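Local coordinates for protein histidinol-phosphatase (PDB 3FVV) that probably removes the phosphate from histidinol phosphate to give histidinol, the direct precursor of histidine, as a magnesium-dependent hydrolase of the HAD superfamily, at residues Leu8-Leu11 and Asp12-Leu16; Trp24-Phe27 and Leu28-Gly32; Pro139-Asp143 and Gly144-Gly148; Phe183-Ser187 and Val188-Pro192. All coordinates share one frame; numbering follows the deposited sequence.

Interactions 1 and 4 meet at the centre of the site, interaction 1 buried and interaction 4 partly so: strands 5-9 and 180-185 lie side by side in the sheet, and the loops after them meet where Asp-10 OD2 and Asp-186 OD1 are 3.0 Å apart. Their chemistry is polar, made of carboxylates, hydroxyls and backbone amides around a sulfate-binding pocket. Interaction 2 is also largely buried but rests on aromatic and aliphatic packing along helix 20-30, with a salt bridge at its exposed end. Interaction 3 is a surface hairpin of two tyrosines and polar side chains, reaching the same sheet as interactions 1 and 4. The centres of interactions 3 and 4 are about 29 Å apart.

Interaction 1 (Leu8-Leu11 and Asp12-Leu16); sequences LFDL and DHTLL. With SO4 (sulfate ion), chain C.
Leu-11 O, a carbonyl oxygen, accepts from three backbone N-H groups at once, from Thr-14 N at 3.0 Å, Leu-15 N at 2.9 Å and Leu-16 N at 3.3 Å. The turn they close follows strand 5-9 and carries the Asp-Leu-Asp-His-Thr sequence, the first conserved DxDxT motif of the HAD fold. The three donors reach the oxygen from different directions: Thr-14 N stands well above the carbonyl plane, while Leu-15 N and Leu-16 N lie nearer to it. In the same turn the amides of Leu-11 and Asp-12 both point at one sulfate oxygen. Asp-12 N reaches O1 of the sulfate almost straight, at 3.0 Å and 174°, and Leu-11 N adds a more bent bond to the same atom. By analogy with the family, Asp-10 would be the nucleophile, Asp-12 the general acid-base, and the sulfate would mark the phosphate position. The carboxylate of Asp-10 is held across the turn: with CG anti to N (chi1 -176°), OD2 accepts from Thr-14 OG1 at 2.8 Å through its anti lone pair, the two side chains crossing at about a right angle. That leaves OD1 facing the sulfate and Lys-160, while Asp-12 is held in turn by Ser-20 and Thr-117. On the apolar side of the turn, Leu-15 lies against strand 110-115 and helix 95-106. Its CD1 packs on Phe-9 CB at 3.8 Å, and Leu-11 CD1 touches Leu-16 CD1 at 3.6 Å.

Interaction 2 (Trp24-Phe27 and Leu28-Gly32); sequences WADF and LARTG
Leu-28 lays its CD1 methyl over one face of the Trp-24 indole, a CH-pi contact 4.0 Å from the centroid of the five-membered ring and offset toward its rim. One turn of helix separates the two residues. CD2, the other branch of Leu-28, reaches along the six-membered ring to Trp-24 CH2 at 3.9 Å, and so the isopropyl group spans the indole lengthwise. The Leu-28 N-H bonds to Trp-24 O at 2.9 Å, the ordinary i to i+4 link of an alpha helix. A second pair one turn apart is polar: Asp-26 OD2 meets Arg-30 NH1 in a salt bridge of 2.6 Å, with the carboxylate and guanidinium planes turned 51° from each other. A bend at chi3 (-50°) folds the arginine back to the carboxylate and brings NH2 to the edge of the Phe-27 ring, at 3.9 Å from CD1. Asp-26 has a second cation, Arg-41, on OD1, so two arginines hold its carboxylate. This last part of helix 20-30 sits within a bundle consistent with the helical cap of SerB relatives: helix 58-70 lies against Ala-25 and Leu-28, helix 74-89 brings Phe-84 to both aromatic rings, and helix 37-53 touches Ala-29.

Interaction 3 (Pro139-Asp143 and Gly144-Gly148); sequences PEYRD and GRYTG
Residues 139-142 and 145-147 run antiparallel, joined by a type I' turn from Arg-142 to Arg-145, and the short segments diverge to 129° between their directions. Arg-142 and Arg-145 form the hydrogen-bonded pair next to the turn, with Arg-142 N to Arg-145 O at 2.8 Å and Arg-145 N to Arg-142 O at 3.1 Å. Further on, Thr-147 N reaches Glu-140 O at 3.0 Å, and a water also gives a bond to that oxygen while accepting from Gly-148 N. In between, Tyr-141 and Tyr-146 make a non-hydrogen-bonded pair whose rings share one face of the hairpin. They meet edge-to-face, planes at 56°, with CD1 of Tyr-141 over the centre of the Tyr-146 ring. The Tyr-141 ring also lies over the backbone of the turn, Arg-145 N being 3.5 Å above its plane. Pro-139 lies alongside Tyr-146, pointing the same way, with CB 3.7 Å from CD1 of the tyrosine. On the face with the arginines, Thr-147 CG2 sits centrally over the flat guanidinium of Arg-142, 3.8 Å from its CZ. The hydroxyl of Thr-147 donates to Glu-140 OE1, although the modelled length is doubtfully short, and Arg-149 holds the other carboxylate oxygen. Tyr-146 and Pro-139 rest on helix 58-70, Tyr-141 on Pro-74. Positive phi at both Asp-143 and Gly-144 is the signature of the two-residue type I' beta hairpin, here extending a strand of the HAD sheet out to the helices.

Interaction 4 (Phe183-Ser187 and Val188-Pro192); sequences FYSDS and VNDVP
Asp-190 OD2 accepts a hydrogen bond of 2.7 Å from Ser-185 OG, on its anti lone pair. The serine reaches it from the end of strand 180-185, its hydroxyl swung to the side remote from its own amide nitrogen (chi1 -167°). A water lies 2.8 Å from the same Asp-190 OD2 and 3.1 Å from Asp-186 OD1, and Lys-160 adds a salt bridge to OD2. The edge of the Phe-183 ring comes up beside this carboxylate, CZ 3.6 Å from OD2, with the two planes 66° apart. What places Asp-190 is the turn before it. Ser-187 O accepts from Asp-190 N at 2.9 Å, and Ser-187 OG accepts from Asn-189 N at 2.9 Å, which makes an ST turn. Together they lead the chain through a short 3-10 segment into helix 191-196, part of a beta-alpha-beta unit with strands 180-185 and 199-203. The sequence Asp-Ser-Val-Asn-Asp matches motif IV of HAD phosphatases, whose acidic residues help bind magnesium. Asp-186 and Asp-190 both come close to Asp-10, and such a gathering of carboxylates beside one lysine is consistent with a site where a cation would probably offset their mutual repulsion.

Interaction 1 (Leu8-Leu11 and Asp12-Leu16)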
loop_
_atom_site.group_PDB
_atom_site.type_symbol
_atom_site.label_atom_id
_atom_site.label_comp_id
_atom_site.label_asym_id
_atom_site.label_seq_id
_atom_site.Cartn_x
_atom_site.Cartn_y
_atom_site.Cartn_z
ATOM N N LEU A 8 -7.306 0.967 9.992
ATOM C CA LEU A 8 -6.757 1.003 8.661
ATOM C C LEU A 8 -5.251 1.271 8.756
ATOM O O LEU A 8 -4.793 2.171 9.489
ATOM C CB LEU A 8 -7.409 2.132 7.846
ATOM C CG LEU A 8 -8.962 2.055 7.822
ATOM C CD1 LEU A 8 -9.543 3.305 7.070
ATOM C CD2 LEU A 8 -9.490 0.766 7.244
ATOM N N PHE A 9 -4.507 0.513 7.958
ATOM C CA PHE A 9 -3.076 0.635 7.869
ATOM C C PHE A 9 -2.585 0.934 6.473
ATOM O O PHE A 9 -2.854 0.201 5.548
ATOM C CB PHE A 9 -2.451 -0.652 8.374
ATOM C CG PHE A 9 -2.922 -1.040 9.706
ATOM C CD1 PHE A 9 -2.345 -0.490 10.837
ATOM C CD2 PHE A 9 -3.970 -1.923 9.842
ATOM C CE1 PHE A 9 -2.781 -0.835 12.074
ATOM C CE2 PHE A 9 -4.423 -2.302 11.085
ATOM C CZ PHE A 9 -3.807 -1.781 12.214
ATOM N N ASP A 10 -1.828 2.003 6.346
ATOM C CA ASP A 10 -0.960 2.207 5.175
ATOM C C ASP A 10 0.140 1.127 5.174
ATOM O O ASP A 10 0.476 0.579 6.206
ATOM C CB ASP A 10 -0.336 3.619 5.267
ATOM C CG ASP A 10 0.522 3.975 4.021
ATOM O OD1 ASP A 10 -0.023 3.841 2.875
ATOM O OD2 ASP A 10 1.711 4.345 4.177
ATOM N N LEU A 11 0.713 0.797 4.023
ATOM C CA LEU A 11 1.789 -0.188 3.968
ATOM C C LEU A 11 3.198 0.417 3.839
ATOM O O LEU A 11 4.013 0.300 4.767
ATOM C CB LEU A 11 1.577 -1.175 2.817
ATOM C CG LEU A 11 2.642 -2.254 2.651
ATOM C CD1 LEU A 11 2.675 -3.118 3.855
ATOM C CD2 LEU A 11 2.391 -3.137 1.333
ATOM N N ASP A 12 3.480 1.074 2.721
ATOM C CA ASP A 12 4.870 1.400 2.394
ATOM C C ASP A 12 5.382 2.474 3.307
ATOM O O ASP A 12 4.801 3.526 3.377
ATOM C CB ASP A 12 5.009 1.768 0.912
ATOM C CG ASP A 12 4.563 0.623 -0.009
ATOM O OD1 ASP A 12 4.967 -0.534 0.190
ATOM O OD2 ASP A 12 3.749 0.846 -0.903
ATOM N N HIS A 13 6.443 2.154 4.053
ATOM C CA HIS A 13 7.075 3.059 5.030
ATOM C C HIS A 13 6.261 3.228 6.285
ATOM O O HIS A 13 6.671 3.938 7.175
ATOM C CB HIS A 13 7.368 4.418 4.423
ATOM C CG HIS A 13 8.304 4.334 3.265
ATOM N ND1 HIS A 13 9.609 3.931 3.410
ATOM C CD2 HIS A 13 8.114 4.533 1.942
ATOM C CE1 HIS A 13 10.197 3.919 2.228
ATOM N NE2 HIS A 13 9.314 4.285 1.319
ATOM N N THR A 14 5.121 2.561 6.379
ATOM C CA THR A 14 4.300 2.577 7.604
ATOM C C THR A 14 4.470 1.237 8.290
ATOM O O THR A 14 4.991 1.171 9.371
ATOM C CB THR A 14 2.801 2.817 7.250
ATOM O OG1 THR A 14 2.673 4.151 6.756
ATOM C CG2 THR A 14 1.868 2.621 8.477
ATOM N N LEU A 15 4.042 0.158 7.641
ATOM C CA LEU A 15 4.216 -1.172 8.221
ATOM C C LEU A 15 5.518 -1.815 7.768
ATOM O O LEU A 15 5.998 -2.693 8.445
ATOM C CB LEU A 15 2.999 -2.060 7.945
ATOM C CG LEU A 15 1.673 -1.751 8.677
ATOM C CD1 LEU A 15 0.670 -2.839 8.365
ATOM C CD2 LEU A 15 1.884 -1.613 10.205
ATOM N N LEU A 16 6.124 -1.352 6.650
ATOM C CA LEU A 16 7.377 -1.903 6.166
ATOM C C LEU A 16 8.383 -0.752 6.018
ATOM O O LEU A 16 8.003 0.352 5.625
ATOM C CB LEU A 16 7.202 -2.608 4.815
ATOM C CG LEU A 16 6.237 -3.779 4.707
ATOM C CD1 LEU A 16 6.101 -4.125 3.220
ATOM C CD2 LEU A 16 6.753 -4.895 5.513
HETATM S S SO4 C . 1.308 3.137 0.122
HETATM O O1 SO4 C . 1.204 1.948 1.052
HETATM O O2 SO4 C . -0.035 3.651 -0.349
HETATM O O3 SO4 C . 2.140 4.098 0.829
HETATM O O4 SO4 C . 2.025 2.774 -1.110
#

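Interaction 2 (Trp24-Phe27 and Leu28-Gly32)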
loop_
_atom_site.group_PDB
_atom_site.type_symbol
_atom_site.label_atom_id
_atom_site.label_comp_id
_atom_site.label_asym_id
_atom_site.label_seq_id
_atom_site.Cartn_x
_atom_site.Cartn_y
_atom_site.Cartn_z
ATOM N N TRP A 24 9.738 -4.133 -5.599
ATOM C CA TRP A 24 9.289 -5.124 -6.562
ATOM C C TRP A 24 9.804 -4.864 -7.981
ATOM O O TRP A 24 10.266 -5.824 -8.616
ATOM C CB TRP A 24 7.768 -5.220 -6.511
ATOM C CG TRP A 24 7.063 -6.047 -7.555
ATOM C CD1 TRP A 24 6.255 -5.533 -8.511
ATOM C CD2 TRP A 24 7.134 -7.482 -7.819
ATOM N NE1 TRP A 24 5.753 -6.542 -9.293
ATOM C CE2 TRP A 24 6.280 -7.742 -8.908
ATOM C CE3 TRP A 24 7.773 -8.543 -7.224
ATOM C CZ2 TRP A 24 6.039 -9.021 -9.402
ATOM C CZ3 TRP A 24 7.542 -9.819 -7.711
ATOM C CH2 TRP A 24 6.665 -10.049 -8.786
ATOM N N ALA A 25 9.718 -3.615 -8.472
ATOM C CA ALA A 25 10.285 -3.246 -9.773
ATOM C C ALA A 25 11.757 -3.543 -9.819
ATOM O O ALA A 25 12.306 -4.126 -10.792
ATOM C CB ALA A 25 10.067 -1.744 -10.045
ATOM N N ASP A 26 12.432 -3.153 -8.748
ATOM C CA ASP A 26 13.854 -3.334 -8.677
ATOM C C ASP A 26 14.205 -4.809 -8.586
ATOM O O ASP A 26 15.208 -5.243 -9.145
ATOM C CB ASP A 26 14.433 -2.601 -7.464
ATOM C CG ASP A 26 15.936 -2.637 -7.458
ATOM O OD1 ASP A 26 16.531 -2.219 -8.463
ATOM O OD2 ASP A 26 16.499 -3.118 -6.480
ATOM N N PHE A 27 13.373 -5.579 -7.892
ATOM C CA PHE A 27 13.567 -7.017 -7.781
ATOM C C PHE A 27 13.451 -7.689 -9.155
ATOM O O PHE A 27 14.279 -8.530 -9.526
ATOM C CB PHE A 27 12.580 -7.607 -6.784
ATOM C CG PHE A 27 12.435 -9.099 -6.877
ATOM C CD1 PHE A 27 13.229 -9.927 -6.098
ATOM C CD2 PHE A 27 11.496 -9.674 -7.693
ATOM C CE1 PHE A 27 13.110 -11.258 -6.155
ATOM C CE2 PHE A 27 11.390 -11.030 -7.754
ATOM C CZ PHE A 27 12.192 -11.820 -6.989
ATOM N N LEU A 28 12.443 -7.312 -9.928
ATOM C CA LEU A 28 12.293 -7.855 -11.291
ATOM C C LEU A 28 13.464 -7.413 -12.183
ATOM O O LEU A 28 14.018 -8.241 -12.942
ATOM C CB LEU A 28 10.947 -7.459 -11.913
ATOM C CG LEU A 28 9.672 -7.989 -11.234
ATOM C CD1 LEU A 28 8.475 -7.278 -11.824
ATOM C CD2 LEU A 28 9.535 -9.466 -11.411
ATOM N N ALA A 29 13.894 -6.157 -12.061
ATOM C CA ALA A 29 15.066 -5.648 -12.838
ATOM C C ALA A 29 16.345 -6.494 -12.556
ATOM O O ALA A 29 16.986 -7.032 -13.491
ATOM C CB ALA A 29 15.325 -4.156 -12.526
ATOM N N ARG A 30 16.705 -6.542 -11.270
ATOM C CA ARG A 30 17.863 -7.267 -10.722
ATOM C C ARG A 30 17.936 -8.711 -11.090
ATOM O O ARG A 30 18.969 -9.293 -11.086
ATOM C CB ARG A 30 17.764 -7.380 -9.188
ATOM C CG ARG A 30 18.583 -6.472 -8.418
ATOM C CD ARG A 30 18.946 -7.043 -6.996
ATOM N NE ARG A 30 17.879 -7.591 -6.118
ATOM C CZ ARG A 30 16.840 -6.914 -5.628
ATOM N NH1 ARG A 30 16.573 -5.670 -5.994
ATOM N NH2 ARG A 30 16.023 -7.511 -4.781
ATOM N N THR A 31 16.789 -9.314 -11.266
ATOM C CA THR A 31 16.664 -10.707 -11.212
ATOM C C THR A 31 16.418 -11.478 -12.538
ATOM O O THR A 31 15.860 -12.556 -12.495
ATOM C CB THR A 31 15.559 -10.927 -10.156
ATOM O OG1 THR A 31 15.953 -11.898 -9.216
ATOM C CG2 THR A 31 14.259 -11.203 -10.720
ATOM N N GLY A 32 16.736 -11.049 -13.739
ATOM C CA GLY A 32 16.327 -9.907 -14.417
ATOM C C GLY A 32 15.208 -10.480 -15.345
ATOM O O GLY A 32 15.424 -11.252 -16.298
#

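Interaction 3 (Pro139-Asp143 and Gly144-Gly148)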
loop_
_atom_site.group_PDB
_atom_site.type_symbol
_atom_site.label_atom_id
_atom_site.label_comp_id
_atom_site.label_asym_id
_atom_site.label_seq_id
_atom_site.Cartn_x
_atom_site.Cartn_y
_atom_site.Cartn_z
ATOM N N PRO A 139 -4.996 -4.169 -10.342
ATOM C CA PRO A 139 -4.624 -4.311 -11.732
ATOM C C PRO A 139 -5.720 -5.013 -12.506
ATOM O O PRO A 139 -6.232 -6.030 -12.050
ATOM C CB PRO A 139 -3.342 -5.181 -11.679
ATOM C CG PRO A 139 -3.264 -5.767 -10.420
ATOM C CD PRO A 139 -4.379 -5.188 -9.476
ATOM N N GLU A 140 -6.113 -4.473 -13.660
ATOM C CA GLU A 140 -7.034 -5.177 -14.530
ATOM C C GLU A 140 -6.373 -6.511 -14.985
ATOM O O GLU A 140 -5.185 -6.540 -15.408
ATOM C CB GLU A 140 -7.381 -4.313 -15.744
ATOM C CG GLU A 140 -8.321 -4.932 -16.713
ATOM C CD GLU A 140 -8.414 -4.080 -18.022
ATOM O OE1 GLU A 140 -7.378 -3.710 -18.632
ATOM O OE2 GLU A 140 -9.535 -3.762 -18.401
ATOM N N TYR A 141 -7.171 -7.567 -14.908
ATOM C CA TYR A 141 -6.793 -8.946 -15.291
ATOM C C TYR A 141 -7.844 -9.400 -16.225
ATOM O O TYR A 141 -9.008 -9.374 -15.863
ATOM C CB TYR A 141 -6.836 -9.840 -14.067
ATOM C CG TYR A 141 -6.288 -11.229 -14.246
ATOM C CD1 TYR A 141 -4.932 -11.450 -14.388
ATOM C CD2 TYR A 141 -7.111 -12.322 -14.175
ATOM C CE1 TYR A 141 -4.434 -12.723 -14.504
ATOM C CE2 TYR A 141 -6.612 -13.644 -14.269
ATOM C CZ TYR A 141 -5.268 -13.837 -14.437
ATOM O OH TYR A 141 -4.741 -15.126 -14.554
ATOM N N ARG A 142 -7.486 -9.784 -17.420
ATOM C CA ARG A 142 -8.456 -10.186 -18.421
ATOM C C ARG A 142 -7.832 -11.299 -19.213
ATOM O O ARG A 142 -6.633 -11.224 -19.627
ATOM C CB ARG A 142 -8.758 -9.007 -19.366
ATOM C CG ARG A 142 -9.988 -9.177 -20.307
ATOM C CD ARG A 142 -10.140 -7.944 -21.248
ATOM N NE ARG A 142 -8.943 -7.753 -22.090
ATOM C CZ ARG A 142 -8.388 -6.580 -22.360
ATOM N NH1 ARG A 142 -8.848 -5.439 -21.840
ATOM N NH2 ARG A 142 -7.320 -6.537 -23.120
ATOM N N ASP A 143 -8.629 -12.329 -19.462
ATOM C CA ASP A 143 -8.182 -13.390 -20.314
ATOM C C ASP A 143 -6.858 -14.018 -19.775
ATOM O O ASP A 143 -6.007 -14.462 -20.537
ATOM C CB ASP A 143 -8.012 -12.919 -21.784
ATOM C CG ASP A 143 -9.342 -12.614 -22.496
ATOM O OD1 ASP A 143 -10.327 -13.342 -22.281
ATOM O OD2 ASP A 143 -9.362 -11.684 -23.339
ATOM N N GLY A 144 -6.739 -14.121 -18.462
ATOM C CA GLY A 144 -5.620 -14.788 -17.857
ATOM C C GLY A 144 -4.356 -13.960 -17.827
ATOM O O GLY A 144 -3.273 -14.485 -17.562
ATOM N N ARG A 145 -4.446 -12.667 -18.063
ATOM C CA ARG A 145 -3.232 -11.864 -17.915
ATOM C C ARG A 145 -3.535 -10.470 -17.413
ATOM O O ARG A 145 -4.654 -9.954 -17.590
ATOM C CB ARG A 145 -2.479 -11.804 -19.226
ATOM C CG ARG A 145 -3.292 -11.169 -20.308
ATOM C CD ARG A 145 -2.531 -10.915 -21.636
ATOM N NE ARG A 145 -1.584 -9.779 -21.615
ATOM C CZ ARG A 145 -1.872 -8.522 -21.985
ATOM N NH1 ARG A 145 -3.080 -8.161 -22.374
ATOM N NH2 ARG A 145 -0.917 -7.613 -21.952
ATOM N N TYR A 146 -2.551 -9.891 -16.726
ATOM C CA TYR A 146 -2.634 -8.476 -16.387
ATOM C C TYR A 146 -2.496 -7.633 -17.644
ATOM O O TYR A 146 -1.633 -7.891 -18.490
ATOM C CB TYR A 146 -1.551 -8.162 -15.365
ATOM C CG TYR A 146 -1.905 -8.831 -14.101
ATOM C CD1 TYR A 146 -3.017 -8.428 -13.374
ATOM C CD2 TYR A 146 -1.185 -9.896 -13.636
ATOM C CE1 TYR A 146 -3.359 -9.061 -12.172
ATOM C CE2 TYR A 146 -1.551 -10.540 -12.481
ATOM C CZ TYR A 146 -2.622 -10.131 -11.736
ATOM O OH TYR A 146 -2.938 -10.830 -10.572
ATOM N N THR A 147 -3.397 -6.682 -17.822
ATOM C CA THR A 147 -3.403 -5.863 -19.036
ATOM C C THR A 147 -2.475 -4.639 -18.978
ATOM O O THR A 147 -2.202 -4.033 -20.013
ATOM C CB THR A 147 -4.790 -5.286 -19.309
ATOM O OG1 THR A 147 -5.125 -4.425 -18.223
ATOM C CG2 THR A 147 -5.854 -6.427 -19.469
ATOM N N GLY A 148 -2.005 -4.246 -17.794
ATOM C CA GLY A 148 -1.310 -2.957 -17.667
ATOM C C GLY A 148 -2.163 -1.750 -17.283
ATOM O O GLY A 148 -1.616 -0.650 -16.998
HETATM O O HOH W 1 -3.277 -4.596 -15.250
#

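Interaction 4 (Phe183-Ser187 and Val188-Pro192)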
loop_
_atom_site.group_PDB
_atom_site.type_symbol
_atom_site.label_atom_id
_atom_site.label_comp_id
_atom_site.label_asym_id
_atom_site.label_seq_id
_atom_site.Cartn_x
_atom_site.Cartn_y
_atom_site.Cartn_z
ATOM N N PHE A 183 -6.331 5.318 11.361
ATOM C CA PHE A 183 -5.567 5.162 10.124
ATOM C C PHE A 183 -4.136 5.572 10.453
ATOM O O PHE A 183 -3.920 6.629 11.053
ATOM C CB PHE A 183 -6.131 5.995 8.968
ATOM C CG PHE A 183 -5.350 5.869 7.680
ATOM C CD1 PHE A 183 -4.956 4.618 7.183
ATOM C CD2 PHE A 183 -5.021 7.004 6.953
ATOM C CE1 PHE A 183 -4.231 4.508 6.028
ATOM C CE2 PHE A 183 -4.330 6.906 5.766
ATOM C CZ PHE A 183 -3.898 5.667 5.306
ATOM N N TYR A 184 -3.195 4.666 10.194
ATOM C CA TYR A 184 -1.802 4.903 10.323
ATOM C C TYR A 184 -1.160 5.195 8.951
ATOM O O TYR A 184 -1.323 4.421 8.027
ATOM C CB TYR A 184 -1.121 3.651 10.908
ATOM C CG TYR A 184 -1.568 3.218 12.290
ATOM C CD1 TYR A 184 -0.762 3.415 13.393
ATOM C CD2 TYR A 184 -2.779 2.563 12.478
ATOM C CE1 TYR A 184 -1.162 2.996 14.634
ATOM C CE2 TYR A 184 -3.201 2.172 13.725
ATOM C CZ TYR A 184 -2.372 2.373 14.799
ATOM O OH TYR A 184 -2.779 1.953 16.041
ATOM N N SER A 185 -0.430 6.304 8.800
ATOM C CA SER A 185 0.293 6.554 7.576
ATOM C C SER A 185 1.469 7.481 7.796
ATOM O O SER A 185 1.539 8.176 8.772
ATOM C CB SER A 185 -0.616 7.089 6.435
ATOM O OG SER A 185 0.083 7.034 5.170
ATOM N N ASP A 186 2.357 7.514 6.815
ATOM C CA ASP A 186 3.645 8.231 6.912
ATOM C C ASP A 186 3.703 9.486 6.072
ATOM O O ASP A 186 4.622 10.276 6.267
ATOM C CB ASP A 186 4.776 7.378 6.395
ATOM C CG ASP A 186 4.639 7.086 4.911
ATOM O OD1 ASP A 186 3.555 6.665 4.547
ATOM O OD2 ASP A 186 5.559 7.338 4.112
ATOM N N SER A 187 2.737 9.655 5.172
ATOM C CA SER A 187 2.865 10.546 4.019
ATOM C C SER A 187 1.790 11.604 3.917
ATOM O O SER A 187 0.607 11.347 4.205
ATOM C CB SER A 187 2.761 9.710 2.753
ATOM O OG SER A 187 2.737 10.528 1.601
ATOM N N VAL A 188 2.177 12.780 3.412
ATOM C CA VAL A 188 1.234 13.859 3.208
ATOM C C VAL A 188 0.239 13.477 2.135
ATOM O O VAL A 188 -0.859 14.017 2.124
ATOM C CB VAL A 188 1.922 15.221 2.886
ATOM C CG1 VAL A 188 0.894 16.289 2.591
ATOM C CG2 VAL A 188 2.785 15.682 4.073
ATOM N N ASN A 189 0.593 12.512 1.269
ATOM C CA ASN A 189 -0.356 11.951 0.302
ATOM C C ASN A 189 -1.613 11.422 0.952
ATOM O O ASN A 189 -2.663 11.409 0.343
ATOM C CB ASN A 189 0.254 10.800 -0.494
ATOM C CG ASN A 189 1.200 11.258 -1.629
ATOM O OD1 ASN A 189 2.126 10.525 -2.015
ATOM N ND2 ASN A 189 0.929 12.384 -2.198
ATOM N N ASP A 190 -1.496 10.942 2.178
ATOM C CA ASP A 190 -2.636 10.342 2.892
ATOM C C ASP A 190 -3.398 11.248 3.881
ATOM O O ASP A 190 -4.261 10.771 4.665
ATOM C CB ASP A 190 -2.180 9.085 3.610
ATOM C CG ASP A 190 -2.169 7.866 2.689
ATOM O OD1 ASP A 190 -2.898 7.937 1.674
ATOM O OD2 ASP A 190 -1.442 6.871 2.978
ATOM N N VAL A 191 -3.164 12.546 3.821
ATOM C CA VAL A 191 -3.961 13.487 4.623
ATOM C C VAL A 191 -5.474 13.273 4.349
ATOM O O VAL A 191 -6.287 13.320 5.252
ATOM C CB VAL A 191 -3.493 14.953 4.353
ATOM C CG1 VAL A 191 -4.547 16.077 4.910
ATOM C CG2 VAL A 191 -2.017 15.158 4.860
ATOM N N PRO A 192 -5.864 12.966 3.098
ATOM C CA PRO A 192 -7.298 12.752 2.905
ATOM C C PRO A 192 -7.922 11.699 3.784
ATOM O O PRO A 192 -8.898 12.008 4.507
ATOM C CB PRO A 192 -7.398 12.392 1.424
ATOM C CG PRO A 192 -6.335 13.215 0.788
ATOM C CD PRO A 192 -5.182 13.204 1.808
HETATM O O HOH W 2 1.291 6.814 2.421
#